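Local coordinates for protein CRISPR-associated endonuclease Cas9 (Campylobacter jejuni subsp. jejuni serotype O:2, PDB 5X2H) that uses a guide RNA to recognise complementary invading DNA and, as the full-length protein, cuts both of its strands with RuvC-like and HNH nuclease domains, at residues H73-F82 with S225-A236. Numbering follows the deposited sequence.
With nucleotides of chain B.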
ATOM      1  N   HIS A  73      14.925   8.614 -26.392  1.00 45.91           N
ATOM      2  CA  HIS A  73      14.194   9.172 -27.524  1.00 46.47           C
ATOM      3  C   HIS A  73      14.847  10.460 -28.014  1.00 46.30           C
ATOM      4  O   HIS A  73      14.992  10.670 -29.223  1.00 49.23           O
ATOM      5  CB  HIS A  73      12.738   9.413 -27.132  1.00 40.55           C
ATOM      6  CG  HIS A  73      11.825   9.649 -28.296  1.00 42.56           C
ATOM      7  ND1 HIS A  73      10.456   9.538 -28.197  1.00 41.59           N
ATOM      8  CD2 HIS A  73      12.084   9.989 -29.581  1.00 43.74           C
ATOM      9  CE1 HIS A  73       9.910   9.798 -29.371  1.00 43.17           C
ATOM     10  NE2 HIS A  73      10.875  10.074 -30.228  1.00 44.49           N
ATOM     11  N   LEU A  74      15.261  11.326 -27.089  1.00 46.89           N
ATOM     12  CA  LEU A  74      15.939  12.554 -27.490  1.00 46.32           C
ATOM     13  C   LEU A  74      17.296  12.254 -28.111  1.00 48.44           C
ATOM     14  O   LEU A  74      17.683  12.887 -29.102  1.00 49.90           O
ATOM     15  CB  LEU A  74      16.083  13.486 -26.291  1.00 42.45           C
ATOM     16  CG  LEU A  74      14.754  13.947 -25.698  1.00 42.27           C
ATOM     17  CD1 LEU A  74      14.992  14.699 -24.418  1.00 40.84           C
ATOM     18  CD2 LEU A  74      14.002  14.811 -26.684  1.00 43.16           C
ATOM     19  N   LYS A  75      18.027  11.286 -27.550  1.00 46.41           N
ATOM     20  CA  LYS A  75      19.305  10.893 -28.137  1.00 47.73           C
ATOM     21  C   LYS A  75      19.128  10.378 -29.559  1.00 51.27           C
ATOM     22  O   LYS A  75      19.997  10.596 -30.410  1.00 53.23           O
ATOM     23  CB  LYS A  75      19.986   9.841 -27.259  1.00 44.71           C
ATOM     24  CG  LYS A  75      20.471  10.383 -25.916  1.00 44.86           C
ATOM     25  CD  LYS A  75      20.947   9.271 -24.985  1.00 41.55           C
ATOM     26  CE  LYS A  75      21.382   9.836 -23.637  1.00 40.63           C
ATOM     27  NZ  LYS A  75      21.747   8.774 -22.653  1.00 39.53           N
ATOM     28  N   HIS A  76      18.010   9.700 -29.838  1.00 50.42           N
ATOM     29  CA  HIS A  76      17.710   9.307 -31.211  1.00 49.91           C
ATOM     30  C   HIS A  76      17.469  10.532 -32.083  1.00 53.17           C
ATOM     31  O   HIS A  76      18.000  10.628 -33.195  1.00 58.38           O
ATOM     32  CB  HIS A  76      16.491   8.384 -31.248  1.00 52.91           C
ATOM     33  CG  HIS A  76      16.793   6.957 -30.908  1.00 51.32           C
ATOM     34  ND1 HIS A  76      17.694   6.195 -31.622  1.00 50.47           N
ATOM     35  CD2 HIS A  76      16.293   6.146 -29.946  1.00 47.48           C
ATOM     36  CE1 HIS A  76      17.742   4.979 -31.107  1.00 49.50           C
ATOM     37  NE2 HIS A  76      16.902   4.924 -30.089  1.00 48.72           N
ATOM     38  N   LEU A  77      16.663  11.478 -31.594  1.00 52.89           N
ATOM     39  CA  LEU A  77      16.370  12.678 -32.373  1.00 54.10           C
ATOM     40  C   LEU A  77      17.630  13.499 -32.607  1.00 51.31           C
ATOM     41  O   LEU A  77      17.851  14.015 -33.709  1.00 56.38           O
ATOM     42  CB  LEU A  77      15.307  13.520 -31.667  1.00 49.03           C
ATOM     43  CG  LEU A  77      13.937  12.879 -31.432  1.00 53.42           C
ATOM     44  CD1 LEU A  77      13.057  13.799 -30.603  1.00 47.09           C
ATOM     45  CD2 LEU A  77      13.259  12.535 -32.758  1.00 49.53           C
ATOM     46  N   ILE A  78      18.468  13.629 -31.578  1.00 50.31           N
ATOM     47  CA  ILE A  78      19.721  14.366 -31.712  1.00 51.61           C
ATOM     48  C   ILE A  78      20.636  13.684 -32.720  1.00 53.23           C
ATOM     49  O   ILE A  78      21.218  14.339 -33.594  1.00 58.06           O
ATOM     50  CB  ILE A  78      20.395  14.510 -30.335  1.00 56.43           C
ATOM     51  CG1 ILE A  78      19.627  15.518 -29.477  1.00 49.27           C
ATOM     52  CG2 ILE A  78      21.857  14.905 -30.484  1.00 55.52           C
ATOM     53  CD1 ILE A  78      20.033  15.515 -28.025  1.00 48.19           C
ATOM     54  N   ALA A  79      20.765  12.357 -32.630  1.00 52.51           N
ATOM     55  CA  ALA A  79      21.634  11.636 -33.554  1.00 56.90           C
ATOM     56  C   ALA A  79      21.115  11.715 -34.985  1.00 60.00           C
ATOM     57  O   ALA A  79      21.905  11.795 -35.933  1.00 62.07           O
ATOM     58  CB  ALA A  79      21.775  10.179 -33.118  1.00 56.88           C
ATOM     59  N   ASN A  80      19.791  11.690 -35.162  1.00 55.56           N
ATOM     60  CA  ASN A  80      19.230  11.756 -36.507  1.00 57.50           C
ATOM     61  C   ASN A  80      19.339  13.162 -37.083  1.00 59.16           C
ATOM     62  O   ASN A  80      19.703  13.334 -38.251  1.00 61.50           O
ATOM     63  CB  ASN A  80      17.771  11.299 -36.493  1.00 62.82           C
ATOM     64  CG  ASN A  80      17.617   9.840 -36.113  1.00 61.83           C
ATOM     65  OD1 ASN A  80      18.563   9.060 -36.207  1.00 64.19           O
ATOM     66  ND2 ASN A  80      16.417   9.463 -35.691  1.00 59.52           N
ATOM     67  N   GLU A  81      19.030  14.180 -36.278  1.00 58.15           N
ATOM     68  CA  GLU A  81      19.011  15.546 -36.789  1.00 59.79           C
ATOM     69  C   GLU A  81      20.420  16.087 -36.994  1.00 64.59           C
ATOM     70  O   GLU A  81      20.691  16.763 -37.993  1.00 67.24           O
ATOM     71  CB  GLU A  81      18.228  16.447 -35.835  1.00 59.93           C
ATOM     72  CG  GLU A  81      18.106  17.889 -36.292  1.00 60.14           C
ATOM     73  CD  GLU A  81      17.094  18.069 -37.407  1.00 64.31           C
ATOM     74  OE1 GLU A  81      16.419  17.084 -37.776  1.00 64.81           O
ATOM     75  OE2 GLU A  81      16.968  19.204 -37.911  1.00 67.06           O
ATOM     76  N   PHE A  82      21.329  15.806 -36.066  1.00 61.71           N
ATOM     77  CA  PHE A  82      22.680  16.346 -36.126  1.00 63.57           C
ATOM     78  C   PHE A  82      23.669  15.408 -36.804  1.00 65.45           C
ATOM     79  O   PHE A  82      24.843  15.767 -36.936  1.00 67.19           O
ATOM     80  CB  PHE A  82      23.176  16.684 -34.715  1.00 61.27           C
ATOM     81  CG  PHE A  82      22.405  17.790 -34.048  1.00 60.26           C
ATOM     82  CD1 PHE A  82      21.574  18.618 -34.785  1.00 62.06           C
ATOM     83  CD2 PHE A  82      22.515  18.004 -32.684  1.00 60.29           C
ATOM     84  CE1 PHE A  82      20.864  19.634 -34.175  1.00 61.30           C
ATOM     85  CE2 PHE A  82      21.809  19.020 -32.068  1.00 59.60           C
ATOM     86  CZ  PHE A  82      20.984  19.835 -32.815  1.00 58.90           C
ATOM     87  N   SER A 225      15.358  21.281 -38.847  1.00 83.03           N
ATOM     88  CA  SER A 225      13.986  21.183 -39.321  1.00 84.89           C
ATOM     89  C   SER A 225      13.013  21.631 -38.236  1.00 85.33           C
ATOM     90  O   SER A 225      13.266  21.474 -37.038  1.00 83.41           O
ATOM     91  CB  SER A 225      13.677  19.750 -39.753  1.00 86.64           C
ATOM     92  OG  SER A 225      13.919  18.834 -38.699  1.00 84.34           O
ATOM     93  N   LYS A 226      11.890  22.212 -38.669  1.00 87.89           N
ATOM     94  CA  LYS A 226      10.863  22.631 -37.720  1.00 86.22           C
ATOM     95  C   LYS A 226      10.333  21.448 -36.926  1.00 83.23           C
ATOM     96  O   LYS A 226      10.007  21.589 -35.740  1.00 73.74           O
ATOM     97  CB  LYS A 226       9.720  23.333 -38.455  1.00 81.81           C
ATOM     98  N   LYS A 227      10.253  20.275 -37.557  1.00 83.38           N
ATOM     99  CA  LYS A 227       9.781  19.082 -36.866  1.00 85.51           C
ATOM    100  C   LYS A 227      10.716  18.684 -35.730  1.00 71.18           C
ATOM    101  O   LYS A 227      10.273  18.069 -34.752  1.00 69.04           O
ATOM    102  CB  LYS A 227       9.628  17.937 -37.868  1.00 89.65           C
ATOM    103  CG  LYS A 227       9.041  16.662 -37.294  1.00 92.51           C
ATOM    104  CD  LYS A 227       9.168  15.515 -38.283  1.00 98.29           C
ATOM    105  CE  LYS A 227       8.808  14.188 -37.634  1.00 99.33           C
ATOM    106  NZ  LYS A 227       9.428  13.039 -38.351  1.00101.64           N
ATOM    107  N   PHE A 228      11.999  19.037 -35.831  1.00 71.41           N
ATOM    108  CA  PHE A 228      12.957  18.683 -34.789  1.00 67.50           C
ATOM    109  C   PHE A 228      12.621  19.373 -33.473  1.00 66.63           C
ATOM    110  O   PHE A 228      12.499  18.716 -32.432  1.00 64.45           O
ATOM    111  CB  PHE A 228      14.375  19.033 -35.241  1.00 67.63           C
ATOM    112  CG  PHE A 228      15.419  18.840 -34.177  1.00 64.65           C
ATOM    113  CD1 PHE A 228      15.702  17.575 -33.686  1.00 62.96           C
ATOM    114  CD2 PHE A 228      16.126  19.920 -33.675  1.00 64.49           C
ATOM    115  CE1 PHE A 228      16.666  17.393 -32.712  1.00 60.47           C
ATOM    116  CE2 PHE A 228      17.091  19.745 -32.697  1.00 61.72           C
ATOM    117  CZ  PHE A 228      17.362  18.479 -32.217  1.00 59.59           C
ATOM    118  N   GLU A 229      12.458  20.700 -33.498  1.00 66.44           N
ATOM    119  CA  GLU A 229      12.145  21.419 -32.267  1.00 74.36           C
ATOM    120  C   GLU A 229      10.801  20.985 -31.698  1.00 70.69           C
ATOM    121  O   GLU A 229      10.650  20.847 -30.479  1.00 72.19           O
ATOM    122  CB  GLU A 229      12.150  22.928 -32.508  1.00 77.74           C
ATOM    123  CG  GLU A 229      11.890  23.728 -31.238  1.00 79.62           C
ATOM    124  CD  GLU A 229      11.553  25.180 -31.507  1.00 84.27           C
ATOM    125  OE1 GLU A 229      11.164  25.886 -30.552  1.00 85.04           O
ATOM    126  OE2 GLU A 229      11.673  25.613 -32.670  1.00 86.46           O
ATOM    127  N   GLU A 230       9.811  20.769 -32.565  1.00 73.30           N
ATOM    128  CA  GLU A 230       8.506  20.325 -32.090  1.00 71.92           C
ATOM    129  C   GLU A 230       8.600  18.956 -31.427  1.00 66.21           C
ATOM    130  O   GLU A 230       7.978  18.718 -30.387  1.00 62.39           O
ATOM    131  CB  GLU A 230       7.508  20.297 -33.246  1.00 69.44           C
ATOM    132  N   GLU A 231       9.381  18.047 -32.013  1.00 64.90           N
ATOM    133  CA  GLU A 231       9.542  16.725 -31.420  1.00 65.73           C
ATOM    134  C   GLU A 231      10.318  16.795 -30.110  1.00 61.69           C
ATOM    135  O   GLU A 231       9.951  16.136 -29.131  1.00 58.59           O
ATOM    136  CB  GLU A 231      10.237  15.784 -32.404  1.00 72.50           C
ATOM    137  CG  GLU A 231       9.318  15.192 -33.450  1.00 80.03           C
ATOM    138  CD  GLU A 231       9.801  13.840 -33.937  1.00 85.25           C
ATOM    139  OE1 GLU A 231      10.525  13.791 -34.956  1.00 85.83           O
ATOM    140  OE2 GLU A 231       9.469  12.825 -33.286  1.00 86.55           O
ATOM    141  N   VAL A 232      11.388  17.592 -30.070  1.00 58.94           N
ATOM    142  CA  VAL A 232      12.199  17.695 -28.859  1.00 56.47           C
ATOM    143  C   VAL A 232      11.372  18.243 -27.704  1.00 61.80           C
ATOM    144  O   VAL A 232      11.415  17.717 -26.585  1.00 64.10           O
ATOM    145  CB  VAL A 232      13.447  18.557 -29.125  1.00 56.62           C
ATOM    146  CG1 VAL A 232      14.099  18.972 -27.816  1.00 54.44           C
ATOM    147  CG2 VAL A 232      14.430  17.801 -30.003  1.00 57.14           C
ATOM    148  N   LEU A 233      10.592  19.296 -27.958  1.00 62.20           N
ATOM    149  CA  LEU A 233       9.795  19.897 -26.894  1.00 59.04           C
ATOM    150  C   LEU A 233       8.713  18.946 -26.399  1.00 55.45           C
ATOM    151  O   LEU A 233       8.519  18.801 -25.187  1.00 53.73           O
ATOM    152  CB  LEU A 233       9.176  21.209 -27.376  1.00 58.32           C
ATOM    153  CG  LEU A 233      10.155  22.361 -27.605  1.00 63.32           C
ATOM    154  CD1 LEU A 233       9.426  23.566 -28.178  1.00 66.57           C
ATOM    155  CD2 LEU A 233      10.869  22.725 -26.313  1.00 58.69           C
ATOM    156  N   SER A 234       8.001  18.285 -27.315  1.00 56.86           N
ATOM    157  CA  SER A 234       6.921  17.397 -26.896  1.00 62.02           C
ATOM    158  C   SER A 234       7.458  16.173 -26.162  1.00 54.22           C
ATOM    159  O   SER A 234       6.862  15.727 -25.176  1.00 52.88           O
ATOM    160  CB  SER A 234       6.083  16.975 -28.102  1.00 64.16           C
ATOM    161  OG  SER A 234       6.863  16.244 -29.031  1.00 66.45           O
ATOM    162  N   VAL A 235       8.583  15.621 -26.620  1.00 58.15           N
ATOM    163  CA  VAL A 235       9.131  14.423 -25.989  1.00 55.04           C
ATOM    164  C   VAL A 235       9.717  14.752 -24.619  1.00 50.26           C
ATOM    165  O   VAL A 235       9.525  14.005 -23.653  1.00 50.29           O
ATOM    166  CB  VAL A 235      10.175  13.762 -26.909  1.00 54.62           C
ATOM    167  CG1 VAL A 235      10.991  12.731 -26.143  1.00 51.29           C
ATOM    168  CG2 VAL A 235       9.491  13.109 -28.104  1.00 55.08           C
ATOM    169  N   ALA A 236      10.429  15.875 -24.508  1.00 50.21           N
ATOM    170  CA  ALA A 236      11.099  16.200 -23.253  1.00 51.56           C
ATOM    171  C   ALA A 236      10.110  16.516 -22.138  1.00 52.07           C
ATOM    172  O   ALA A 236      10.404  16.265 -20.963  1.00 49.54           O
ATOM    173  CB  ALA A 236      12.057  17.374 -23.451  1.00 48.82           C
TER
ATOM    174  P     A B  63      14.908   3.146 -27.513  1.00 46.75           P
ATOM    175  OP1   A B  63      16.038   2.899 -28.442  1.00 44.06           O
ATOM    176  OP2   A B  63      15.102   2.933 -26.055  1.00 45.29           O
ATOM    177  O5'   A B  63      14.380   4.638 -27.718  1.00 44.52           O
ATOM    178  C5'   A B  63      13.295   5.139 -26.946  1.00 42.16           C
ATOM    179  C4'   A B  63      12.196   5.703 -27.815  1.00 44.51           C
ATOM    180  O4'   A B  63      12.790   6.554 -28.832  1.00 47.96           O
ATOM    181  C3'   A B  63      11.371   4.690 -28.605  1.00 44.79           C
ATOM    182  O3'   A B  63      10.272   4.122 -27.900  1.00 46.54           O
ATOM    183  C2'   A B  63      10.908   5.492 -29.818  1.00 46.19           C
ATOM    184  O2'   A B  63       9.774   6.286 -29.499  1.00 46.81           O
ATOM    185  C1'   A B  63      12.095   6.419 -30.052  1.00 45.81           C
ATOM    186  N9    A B  63      13.021   5.891 -31.070  1.00 45.99           N
ATOM    187  C8    A B  63      13.596   4.644 -31.132  1.00 46.97           C
ATOM    188  N7    A B  63      14.384   4.476 -32.165  1.00 49.81           N
ATOM    189  C5    A B  63      14.331   5.697 -32.821  1.00 45.55           C
ATOM    190  C6    A B  63      14.954   6.161 -33.987  1.00 49.47           C
ATOM    191  N6    A B  63      15.783   5.412 -34.715  1.00 51.69           N
ATOM    192  N1    A B  63      14.690   7.427 -34.380  1.00 50.55           N
ATOM    193  C2    A B  63      13.855   8.168 -33.638  1.00 46.46           C
ATOM    194  N3    A B  63      13.209   7.841 -32.520  1.00 48.02           N
ATOM    195  C4    A B  63      13.497   6.579 -32.160  1.00 48.13           C
ATOM    196  P     A B  46      22.603   9.872 -18.919  1.00 45.85           P
ATOM    197  OP1   A B  46      21.763   9.615 -20.117  1.00 45.65           O
ATOM    198  OP2   A B  46      22.025  10.569 -17.741  1.00 39.17           O
ATOM    199  O5'   A B  46      23.166   8.468 -18.426  1.00 45.88           O
ATOM    200  C5'   A B  46      23.822   7.591 -19.328  1.00 45.36           C
ATOM    201  C4'   A B  46      24.447   6.430 -18.603  1.00 46.31           C
ATOM    202  O4'   A B  46      25.542   6.899 -17.773  1.00 45.75           O
ATOM    203  C3'   A B  46      23.541   5.697 -17.629  1.00 42.86           C
ATOM    204  O3'   A B  46      22.673   4.777 -18.261  1.00 41.02           O
ATOM    205  C2'   A B  46      24.537   5.045 -16.682  1.00 42.64           C
ATOM    206  O2'   A B  46      25.114   3.893 -17.279  1.00 44.64           O
ATOM    207  C1'   A B  46      25.608   6.131 -16.587  1.00 44.00           C
ATOM    208  N9    A B  46      25.373   7.017 -15.433  1.00 45.07           N
ATOM    209  C8    A B  46      24.787   8.257 -15.406  1.00 47.63           C
ATOM    210  N7    A B  46      24.718   8.785 -14.206  1.00 47.12           N
ATOM    211  C5    A B  46      25.295   7.824 -13.386  1.00 47.25           C
ATOM    212  C6    A B  46      25.535   7.773 -11.998  1.00 46.18           C
ATOM    213  N6    A B  46      25.203   8.745 -11.145  1.00 43.61           N
ATOM    214  N1    A B  46      26.132   6.665 -11.505  1.00 46.01           N
ATOM    215  C2    A B  46      26.465   5.685 -12.353  1.00 47.43           C
ATOM    216  N3    A B  46      26.293   5.615 -13.671  1.00 48.13           N
ATOM    217  C4    A B  46      25.697   6.730 -14.130  1.00 47.44           C
TER
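Phe228 is a knob from helix 226-236 that enters a hole formed by Leu77, Ile78, Glu81 and Phe82 on the C-terminal end of helix 51-82, the arginine-rich bridge helix characteristic of Cas9. Segments 73-82 and 226-236 run antiparallel, axes at 167° and 10.2 Å apart. Glu81 lies along one face of the Phe228 ring, its CG 3.6 Å from the ring centroid in a CH-pi contact and its carboxylate nearly parallel to the ring. Phe82, oblique to Phe228, also meets the Phe222 ring and Phe124 of helix 121-133. Leu74 and Val235 run past one another in opposite senses, leucine CD2 3.7 Å from valine CG1, while Leu77 CD1 packs on Glu231 CB. Polar contacts close one end: the Glu81 chain bends at chi2 (76°), which brings OE2 to the helix start, where it accepts Ser225 N at 2.8 Å and the N-cap hydroxyl Ser225 OG at 3.2 Å. Side chains of 73-82 outside the helix packing bind the guide RNA. His76 lies flat against the base of A63 of chain B and its NE2 donates to A63 OP1; Asn80 ND2 bonds to N1 of the same base, and Lys75 NZ to OP1 of A46 of chain B. His73 touches both the RNA and helix 226-236, its ring held between the A63 ribose on one face and Val235 CG2 on the other, 3.8 Å from the ring centroid.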